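Local coordinates for L-ribulose 3-epimerase (Methylomonas sp. DH-1, PDB 7CJ7), which catalyses the manganese-dependent epimerization of ketoses at C3, with its highest activity toward L-ribulose, at residues I42-K56 with E91-L103. Residues are numbered along the deposited sequence; the frame is centred on the assembly and turned at random.
Sequences IALLDPWQIDVALTK and ELLRKATDVLYAL
The chain of K95 passes obliquely over one face of the W48 indole: CG of K95 sits 3.7 Å from the centroid of the five-membered ring and 18° off its normal, a CH-pi contact, while K95 CE runs on to CD1 of the indole. P47 CG rests over the rim of this same face. At the edge, near the ring plane, CG of E91 approaches W48 CZ2, and the carboxylate oxygen OD1 of D46 also lies in plane. OD1 of D46 accepts from W48 N at 3.1 Å, an Asx turn, which fixes the backbone at the start of W48. K95 comes over the ring because its chain leaves with CG anti to the backbone N (chi1 -176°), bends once at chi2, then runs extended. With an alanine in place of K95 the CG, CD and CE methylenes are gone, and the indole would probably be freer to turn. P47 wedges between L92 and A96, its CD 3.9 Å from CG of L92. Farther along, V99 pushes CG1 against L44 CD1 (3.9 Å) and I50 CG2, tip to tip with both side chains. V52 CG1 presses on CB of A102 at 3.6 Å, and L103 closes the row, with CD1 meeting I42 CD1 and CD2 reaching T55 CG2. No hydrogen bond crosses; the join is apolar packing. It lies on the outer wall of the TIM barrel, where the loop after strand 39-43 and the start of helix 52-61 pack on helix 83-102, the axes of 52-56 and 91-102 crossing at 36°; L92 and A96 also touch L70 of strand 65-72, and the far side of helix 83-102 meets helix 125-143.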
ATOM      1  N   ILE A  42      15.255  -3.412  17.341  1.00 10.76           N
ATOM      2  CA  ILE A  42      14.247  -3.071  18.382  1.00 12.29           C
ATOM      3  C   ILE A  42      13.387  -1.920  17.872  1.00 13.17           C
ATOM      4  O   ILE A  42      13.957  -0.922  17.434  1.00 13.76           O
ATOM      5  CB  ILE A  42      14.949  -2.744  19.711  1.00 13.71           C
ATOM      6  CG1 ILE A  42      15.802  -3.925  20.180  1.00 14.24           C
ATOM      7  CG2 ILE A  42      13.924  -2.319  20.746  1.00 15.49           C
ATOM      8  CD1 ILE A  42      16.687  -3.627  21.370  1.00 15.28           C
ATOM      9  N   ALA A  43      12.067  -2.075  17.926  1.00 14.47           N
ATOM     10  CA  ALA A  43      11.078  -1.029  17.581  1.00 17.66           C
ATOM     11  C   ALA A  43      10.943  -0.083  18.781  1.00 19.01           C
ATOM     12  O   ALA A  43      10.512  -0.544  19.843  1.00 23.84           O
ATOM     13  CB  ALA A  43       9.770  -1.688  17.223  1.00 20.46           C
ATOM     14  N   LEU A  44      11.364   1.170  18.629  1.00 17.49           N
ATOM     15  CA  LEU A  44      11.427   2.183  19.714  1.00 19.96           C
ATOM     16  C   LEU A  44      10.379   3.274  19.480  1.00 20.08           C
ATOM     17  O   LEU A  44      10.738   4.468  19.570  1.00 21.75           O
ATOM     18  CB  LEU A  44      12.819   2.817  19.726  1.00 21.51           C
ATOM     19  CG  LEU A  44      13.926   2.012  20.396  1.00 22.31           C
ATOM     20  CD1 LEU A  44      15.206   2.833  20.447  1.00 23.88           C
ATOM     21  CD2 LEU A  44      13.510   1.564  21.789  1.00 23.12           C
ATOM     22  N   LEU A  45       9.134   2.895  19.209  1.00 19.49           N
ATOM     23  CA  LEU A  45       8.034   3.877  19.029  1.00 21.07           C
ATOM     24  C   LEU A  45       7.839   4.677  20.327  1.00 20.95           C
ATOM     25  O   LEU A  45       7.531   5.891  20.237  1.00 18.99           O
ATOM     26  CB  LEU A  45       6.771   3.131  18.600  1.00 22.24           C
ATOM     27  CG  LEU A  45       6.609   2.971  17.087  1.00 25.26           C
ATOM     28  CD1 LEU A  45       7.650   2.017  16.512  1.00 24.09           C
ATOM     29  CD2 LEU A  45       5.205   2.497  16.749  1.00 28.54           C
ATOM     30  N   ASP A  46       8.048   4.047  21.490  1.00 21.36           N
ATOM     31  CA  ASP A  46       8.074   4.747  22.805  1.00 21.13           C
ATOM     32  C   ASP A  46       9.387   4.424  23.506  1.00 19.58           C
ATOM     33  O   ASP A  46       9.469   3.473  24.277  1.00 18.99           O
ATOM     34  CB  ASP A  46       6.879   4.376  23.682  1.00 25.27           C
ATOM     35  CG  ASP A  46       6.849   5.114  25.015  1.00 28.06           C
ATOM     36  OD1 ASP A  46       7.860   5.773  25.374  1.00 25.70           O
ATOM     37  OD2 ASP A  46       5.821   5.023  25.684  1.00 33.55           O
ATOM     38  N   PRO A  47      10.458   5.209  23.270  1.00 16.96           N
ATOM     39  CA  PRO A  47      11.776   4.849  23.788  1.00 17.97           C
ATOM     40  C   PRO A  47      11.898   4.989  25.315  1.00 18.85           C
ATOM     41  O   PRO A  47      12.904   4.576  25.835  1.00 21.41           O
ATOM     42  CB  PRO A  47      12.731   5.802  23.053  1.00 17.95           C
ATOM     43  CG  PRO A  47      11.872   6.989  22.667  1.00 16.95           C
ATOM     44  CD  PRO A  47      10.458   6.462  22.500  1.00 16.81           C
ATOM     45  N   TRP A  48      10.887   5.534  25.998  1.00 19.56           N
ATOM     46  CA  TRP A  48      10.869   5.644  27.486  1.00 21.46           C
ATOM     47  C   TRP A  48      10.379   4.333  28.111  1.00 24.16           C
ATOM     48  O   TRP A  48      10.532   4.190  29.327  1.00 27.89           O
ATOM     49  CB  TRP A  48      10.012   6.828  27.952  1.00 23.27           C
ATOM     50  CG  TRP A  48      10.621   8.159  27.639  1.00 25.04           C
ATOM     51  CD1 TRP A  48      11.548   8.835  28.380  1.00 25.98           C
ATOM     52  CD2 TRP A  48      10.352   8.975  26.487  1.00 26.38           C
ATOM     53  NE1 TRP A  48      11.869  10.018  27.769  1.00 27.22           N
ATOM     54  CE2 TRP A  48      11.150  10.133  26.608  1.00 26.23           C
ATOM     55  CE3 TRP A  48       9.509   8.848  25.376  1.00 27.87           C
ATOM     56  CZ2 TRP A  48      11.135  11.146  25.651  1.00 27.94           C
ATOM     57  CZ3 TRP A  48       9.491   9.854  24.434  1.00 27.70           C
ATOM     58  CH2 TRP A  48      10.299  10.982  24.570  1.00 26.04           C
ATOM     59  N   GLN A  49       9.827   3.419  27.306  1.00 25.31           N
ATOM     60  CA  GLN A  49       9.125   2.197  27.786  1.00 29.07           C
ATOM     61  C   GLN A  49      10.134   1.068  28.012  1.00 26.90           C
ATOM     62  O   GLN A  49       9.784   0.087  28.691  1.00 34.22           O
ATOM     63  CB  GLN A  49       8.071   1.763  26.765  1.00 34.10           C
ATOM     64  CG  GLN A  49       6.876   1.060  27.383  1.00 42.34           C
ATOM     65  CD  GLN A  49       6.105   1.947  28.331  1.00 48.69           C
ATOM     66  OE1 GLN A  49       4.880   2.034  28.271  1.00 61.67           O
ATOM     67  NE2 GLN A  49       6.820   2.622  29.217  1.00 49.92           N
ATOM     68  N   ILE A  50      11.337   1.192  27.459  1.00 21.78           N
ATOM     69  CA  ILE A  50      12.326   0.078  27.395  1.00 20.64           C
ATOM     70  C   ILE A  50      13.191   0.095  28.661  1.00 18.30           C
ATOM     71  O   ILE A  50      13.704   1.168  29.012  1.00 17.86           O
ATOM     72  CB  ILE A  50      13.167   0.171  26.109  1.00 21.81           C
ATOM     73  CG1 ILE A  50      14.265  -0.886  26.080  1.00 23.15           C
ATOM     74  CG2 ILE A  50      13.752   1.551  25.923  1.00 23.72           C
ATOM     75  CD1 ILE A  50      14.821  -1.132  24.702  1.00 23.35           C
ATOM     76  N   ASP A  51      13.326  -1.055  29.327  1.00 16.40           N
ATOM     77  CA  ASP A  51      14.303  -1.252  30.429  1.00 17.42           C
ATOM     78  C   ASP A  51      15.668  -1.504  29.788  1.00 15.28           C
ATOM     79  O   ASP A  51      15.949  -2.647  29.401  1.00 16.18           O
ATOM     80  CB  ASP A  51      13.893  -2.381  31.380  1.00 18.62           C
ATOM     81  CG  ASP A  51      14.804  -2.528  32.592  1.00 21.84           C
ATOM     82  OD1 ASP A  51      15.976  -2.088  32.518  1.00 20.84           O
ATOM     83  OD2 ASP A  51      14.347  -3.115  33.596  1.00 26.15           O
ATOM     84  N   VAL A  52      16.475  -0.456  29.653  1.00 15.27           N
ATOM     85  CA  VAL A  52      17.718  -0.488  28.841  1.00 12.95           C
ATOM     86  C   VAL A  52      18.744  -1.427  29.487  1.00 13.00           C
ATOM     87  O   VAL A  52      19.333  -2.231  28.762  1.00 13.21           O
ATOM     88  CB  VAL A  52      18.284   0.927  28.649  1.00 13.89           C
ATOM     89  CG1 VAL A  52      19.583   0.878  27.869  1.00 14.94           C
ATOM     90  CG2 VAL A  52      17.263   1.834  27.977  1.00 14.13           C
ATOM     91  N   ALA A  53      18.947  -1.342  30.800  1.00 13.65           N
ATOM     92  CA  ALA A  53      19.942  -2.176  31.509  1.00 14.62           C
ATOM     93  C   ALA A  53      19.600  -3.664  31.323  1.00 13.52           C
ATOM     94  O   ALA A  53      20.514  -4.464  31.035  1.00 13.97           O
ATOM     95  CB  ALA A  53      20.003  -1.772  32.956  1.00 15.61           C
ATOM     96  N   LEU A  54      18.325  -4.023  31.442  1.00 13.47           N
ATOM     97  CA  LEU A  54      17.863  -5.428  31.321  1.00 13.55           C
ATOM     98  C   LEU A  54      18.115  -5.896  29.886  1.00 12.31           C
ATOM     99  O   LEU A  54      18.648  -7.003  29.704  1.00 13.22           O
ATOM    100  CB  LEU A  54      16.380  -5.490  31.687  1.00 16.76           C
ATOM    101  CG  LEU A  54      15.754  -6.878  31.721  1.00 20.76           C
ATOM    102  CD1 LEU A  54      14.554  -6.892  32.653  1.00 23.49           C
ATOM    103  CD2 LEU A  54      15.344  -7.330  30.336  1.00 23.99           C
ATOM    104  N   THR A  55      17.811  -5.053  28.899  1.00 12.27           N
ATOM    105  CA  THR A  55      17.992  -5.391  27.463  1.00 12.26           C
ATOM    106  C   THR A  55      19.485  -5.597  27.201  1.00 11.33           C
ATOM    107  O   THR A  55      19.833  -6.572  26.521  1.00 10.92           O
ATOM    108  CB  THR A  55      17.379  -4.326  26.551  1.00 13.31           C
ATOM    109  OG1 THR A  55      15.973  -4.306  26.795  1.00 15.64           O
ATOM    110  CG2 THR A  55      17.642  -4.583  25.084  1.00 14.58           C
ATOM    111  N   LYS A  56      20.331  -4.697  27.700  1.00 11.06           N
ATOM    112  CA  LYS A  56      21.804  -4.815  27.565  1.00 12.88           C
ATOM    113  C   LYS A  56      22.267  -6.185  28.098  1.00 12.23           C
ATOM    114  O   LYS A  56      23.018  -6.869  27.392  1.00 12.09           O
ATOM    115  CB  LYS A  56      22.455  -3.620  28.265  1.00 15.22           C
ATOM    116  CG  LYS A  56      23.968  -3.649  28.297  1.00 19.75           C
ATOM    117  CD  LYS A  56      24.576  -4.231  27.063  1.00 24.90           C
ATOM    118  CE  LYS A  56      24.880  -3.208  25.993  1.00 31.07           C
ATOM    119  NZ  LYS A  56      26.204  -3.476  25.383  1.00 36.04           N
ATOM    120  N   GLU A  91      12.606  15.605  20.752  1.00 10.68           N
ATOM    121  CA  GLU A  91      12.818  15.021  22.104  1.00 11.58           C
ATOM    122  C   GLU A  91      12.734  13.493  22.015  1.00 11.50           C
ATOM    123  O   GLU A  91      13.629  12.823  22.550  1.00 11.71           O
ATOM    124  CB  GLU A  91      11.814  15.618  23.083  1.00 13.90           C
ATOM    125  CG  GLU A  91      11.861  15.003  24.465  1.00 16.60           C
ATOM    126  CD  GLU A  91      10.722  15.478  25.360  1.00 20.54           C
ATOM    127  OE1 GLU A  91       9.540  15.145  25.078  1.00 23.31           O
ATOM    128  OE2 GLU A  91      11.014  16.201  26.322  1.00 29.35           O
ATOM    129  N   LEU A  92      11.728  12.952  21.329  1.00 11.47           N
ATOM    130  CA  LEU A  92      11.608  11.481  21.131  1.00 11.25           C
ATOM    131  C   LEU A  92      12.857  10.969  20.396  1.00 10.89           C
ATOM    132  O   LEU A  92      13.412   9.936  20.795  1.00  9.90           O
ATOM    133  CB  LEU A  92      10.323  11.152  20.369  1.00 11.90           C
ATOM    134  CG  LEU A  92       9.936   9.671  20.376  1.00 12.93           C
ATOM    135  CD1 LEU A  92       8.437   9.497  20.186  1.00 13.79           C
ATOM    136  CD2 LEU A  92      10.696   8.907  19.312  1.00 14.68           C
ATOM    137  N   LEU A  93      13.300  11.649  19.343  1.00  9.75           N
ATOM    138  CA  LEU A  93      14.443  11.149  18.532  1.00 10.36           C
ATOM    139  C   LEU A  93      15.740  11.193  19.360  1.00 10.31           C
ATOM    140  O   LEU A  93      16.582  10.269  19.225  1.00  9.36           O
ATOM    141  CB  LEU A  93      14.537  11.977  17.252  1.00  9.93           C
ATOM    142  CG  LEU A  93      13.399  11.750  16.260  1.00 10.44           C
ATOM    143  CD1 LEU A  93      13.356  12.866  15.229  1.00 10.11           C
ATOM    144  CD2 LEU A  93      13.518  10.381  15.589  1.00 10.25           C
ATOM    145  N   ARG A  94      15.909  12.212  20.201  1.00 10.78           N
ATOM    146  CA  ARG A  94      17.077  12.297  21.119  1.00 10.95           C
ATOM    147  C   ARG A  94      17.040  11.099  22.076  1.00 10.27           C
ATOM    148  O   ARG A  94      18.077  10.445  22.255  1.00 10.45           O
ATOM    149  CB  ARG A  94      17.096  13.646  21.852  1.00 11.94           C
ATOM    150  CG  ARG A  94      17.544  14.822  20.987  1.00 13.15           C
ATOM    151  CD  ARG A  94      17.956  16.003  21.849  1.00 15.31           C
ATOM    152  NE  ARG A  94      16.864  16.419  22.719  1.00 18.20           N
ATOM    153  CZ  ARG A  94      15.930  17.307  22.387  1.00 20.46           C
ATOM    154  NH1 ARG A  94      15.985  17.910  21.214  1.00 20.65           N
ATOM    155  NH2 ARG A  94      14.958  17.605  23.235  1.00 21.81           N
ATOM    156  N   LYS A  95      15.877  10.796  22.648  1.00  9.82           N
ATOM    157  CA  LYS A  95      15.733   9.681  23.618  1.00 11.16           C
ATOM    158  C   LYS A  95      16.045   8.354  22.913  1.00  9.89           C
ATOM    159  O   LYS A  95      16.748   7.516  23.520  1.00 10.85           O
ATOM    160  CB  LYS A  95      14.333   9.659  24.232  1.00 12.62           C
ATOM    161  CG  LYS A  95      14.131   8.597  25.303  1.00 14.66           C
ATOM    162  CD  LYS A  95      14.985   8.813  26.538  1.00 17.64           C
ATOM    163  CE  LYS A  95      14.875   7.675  27.526  1.00 20.56           C
ATOM    164  NZ  LYS A  95      15.799   7.858  28.669  1.00 24.23           N
ATOM    165  N   ALA A  96      15.561   8.172  21.681  1.00  9.28           N
ATOM    166  CA  ALA A  96      15.789   6.946  20.883  1.00  9.02           C
ATOM    167  C   ALA A  96      17.291   6.806  20.623  1.00  9.68           C
ATOM    168  O   ALA A  96      17.830   5.701  20.796  1.00 10.10           O
ATOM    169  CB  ALA A  96      14.995   6.970  19.602  1.00  9.29           C
ATOM    170  N   THR A  97      17.952   7.904  20.269  1.00  9.65           N
ATOM    171  CA  THR A  97      19.421   7.935  20.048  1.00  9.59           C
ATOM    172  C   THR A  97      20.126   7.504  21.339  1.00  9.28           C
ATOM    173  O   THR A  97      21.049   6.689  21.269  1.00  9.53           O
ATOM    174  CB  THR A  97      19.876   9.316  19.568  1.00 10.54           C
ATOM    175  OG1 THR A  97      19.183   9.628  18.356  1.00 10.58           O
ATOM    176  CG2 THR A  97      21.366   9.379  19.335  1.00 11.04           C
ATOM    177  N   ASP A  98      19.698   8.037  22.479  1.00 10.05           N
ATOM    178  CA  ASP A  98      20.310   7.759  23.803  1.00 11.17           C
ATOM    179  C   ASP A  98      20.179   6.265  24.115  1.00 10.63           C
ATOM    180  O   ASP A  98      21.148   5.664  24.612  1.00 10.56           O
ATOM    181  CB  ASP A  98      19.659   8.593  24.904  1.00 12.67           C
ATOM    182  CG  ASP A  98      19.945  10.090  24.840  1.00 15.68           C
ATOM    183  OD1 ASP A  98      20.831  10.508  24.058  1.00 15.82           O
ATOM    184  OD2 ASP A  98      19.297  10.825  25.602  1.00 18.71           O
ATOM    185  N   VAL A  99      19.009   5.690  23.861  1.00  9.97           N
ATOM    186  CA  VAL A  99      18.743   4.254  24.139  1.00  9.99           C
ATOM    187  C   VAL A  99      19.662   3.424  23.246  1.00  9.54           C
ATOM    188  O   VAL A  99      20.294   2.491  23.753  1.00  9.46           O
ATOM    189  CB  VAL A  99      17.268   3.892  23.916  1.00 10.89           C
ATOM    190  CG1 VAL A  99      17.058   2.382  23.891  1.00 11.80           C
ATOM    191  CG2 VAL A  99      16.392   4.537  24.975  1.00 11.67           C
ATOM    192  N   LEU A 100      19.739   3.775  21.958  1.00  9.62           N
ATOM    193  CA  LEU A 100      20.567   3.032  20.981  1.00 10.40           C
ATOM    194  C   LEU A 100      22.029   3.069  21.437  1.00 10.08           C
ATOM    195  O   LEU A 100      22.662   2.013  21.462  1.00 10.21           O
ATOM    196  CB  LEU A 100      20.390   3.662  19.603  1.00 10.85           C
ATOM    197  CG  LEU A 100      21.246   3.072  18.488  1.00 12.27           C
ATOM    198  CD1 LEU A 100      20.899   1.612  18.233  1.00 13.22           C
ATOM    199  CD2 LEU A 100      21.068   3.885  17.220  1.00 14.09           C
ATOM    200  N   TYR A 101      22.540   4.242  21.818  1.00  9.77           N
ATOM    201  CA  TYR A 101      23.936   4.396  22.303  1.00  9.84           C
ATOM    202  C   TYR A 101      24.166   3.484  23.514  1.00 10.19           C
ATOM    203  O   TYR A 101      25.208   2.798  23.573  1.00 11.21           O
ATOM    204  CB  TYR A 101      24.254   5.844  22.674  1.00 11.15           C
ATOM    205  CG  TYR A 101      25.641   6.023  23.245  1.00 11.65           C
ATOM    206  CD1 TYR A 101      26.743   6.175  22.422  1.00 12.53           C
ATOM    207  CD2 TYR A 101      25.850   6.010  24.611  1.00 12.44           C
ATOM    208  CE1 TYR A 101      28.016   6.337  22.942  1.00 12.29           C
ATOM    209  CE2 TYR A 101      27.115   6.156  25.149  1.00 13.39           C
ATOM    210  CZ  TYR A 101      28.203   6.323  24.311  1.00 12.74           C
ATOM    211  OH  TYR A 101      29.442   6.491  24.850  1.00 14.21           O
ATOM    212  N   ALA A 102      23.212   3.452  24.444  1.00  9.92           N
ATOM    213  CA  ALA A 102      23.312   2.672  25.699  1.00 10.58           C
ATOM    214  C   ALA A 102      23.362   1.165  25.387  1.00 11.32           C
ATOM    215  O   ALA A 102      23.990   0.416  26.160  1.00 11.77           O
ATOM    216  CB  ALA A 102      22.173   3.033  26.619  1.00  9.95           C
ATOM    217  N   LEU A 103      22.743   0.730  24.286  1.00 11.86           N
ATOM    218  CA  LEU A 103      22.714  -0.697  23.865  1.00 12.71           C
ATOM    219  C   LEU A 103      23.908  -1.027  22.969  1.00 13.00           C
ATOM    220  O   LEU A 103      23.981  -2.186  22.512  1.00 14.36           O
ATOM    221  CB  LEU A 103      21.395  -0.992  23.153  1.00 13.87           C
ATOM    222  CG  LEU A 103      20.167  -0.906  24.054  1.00 13.80           C
ATOM    223  CD1 LEU A 103      18.901  -1.209  23.279  1.00 15.12           C
ATOM    224  CD2 LEU A 103      20.307  -1.843  25.243  1.00 14.54           C
TER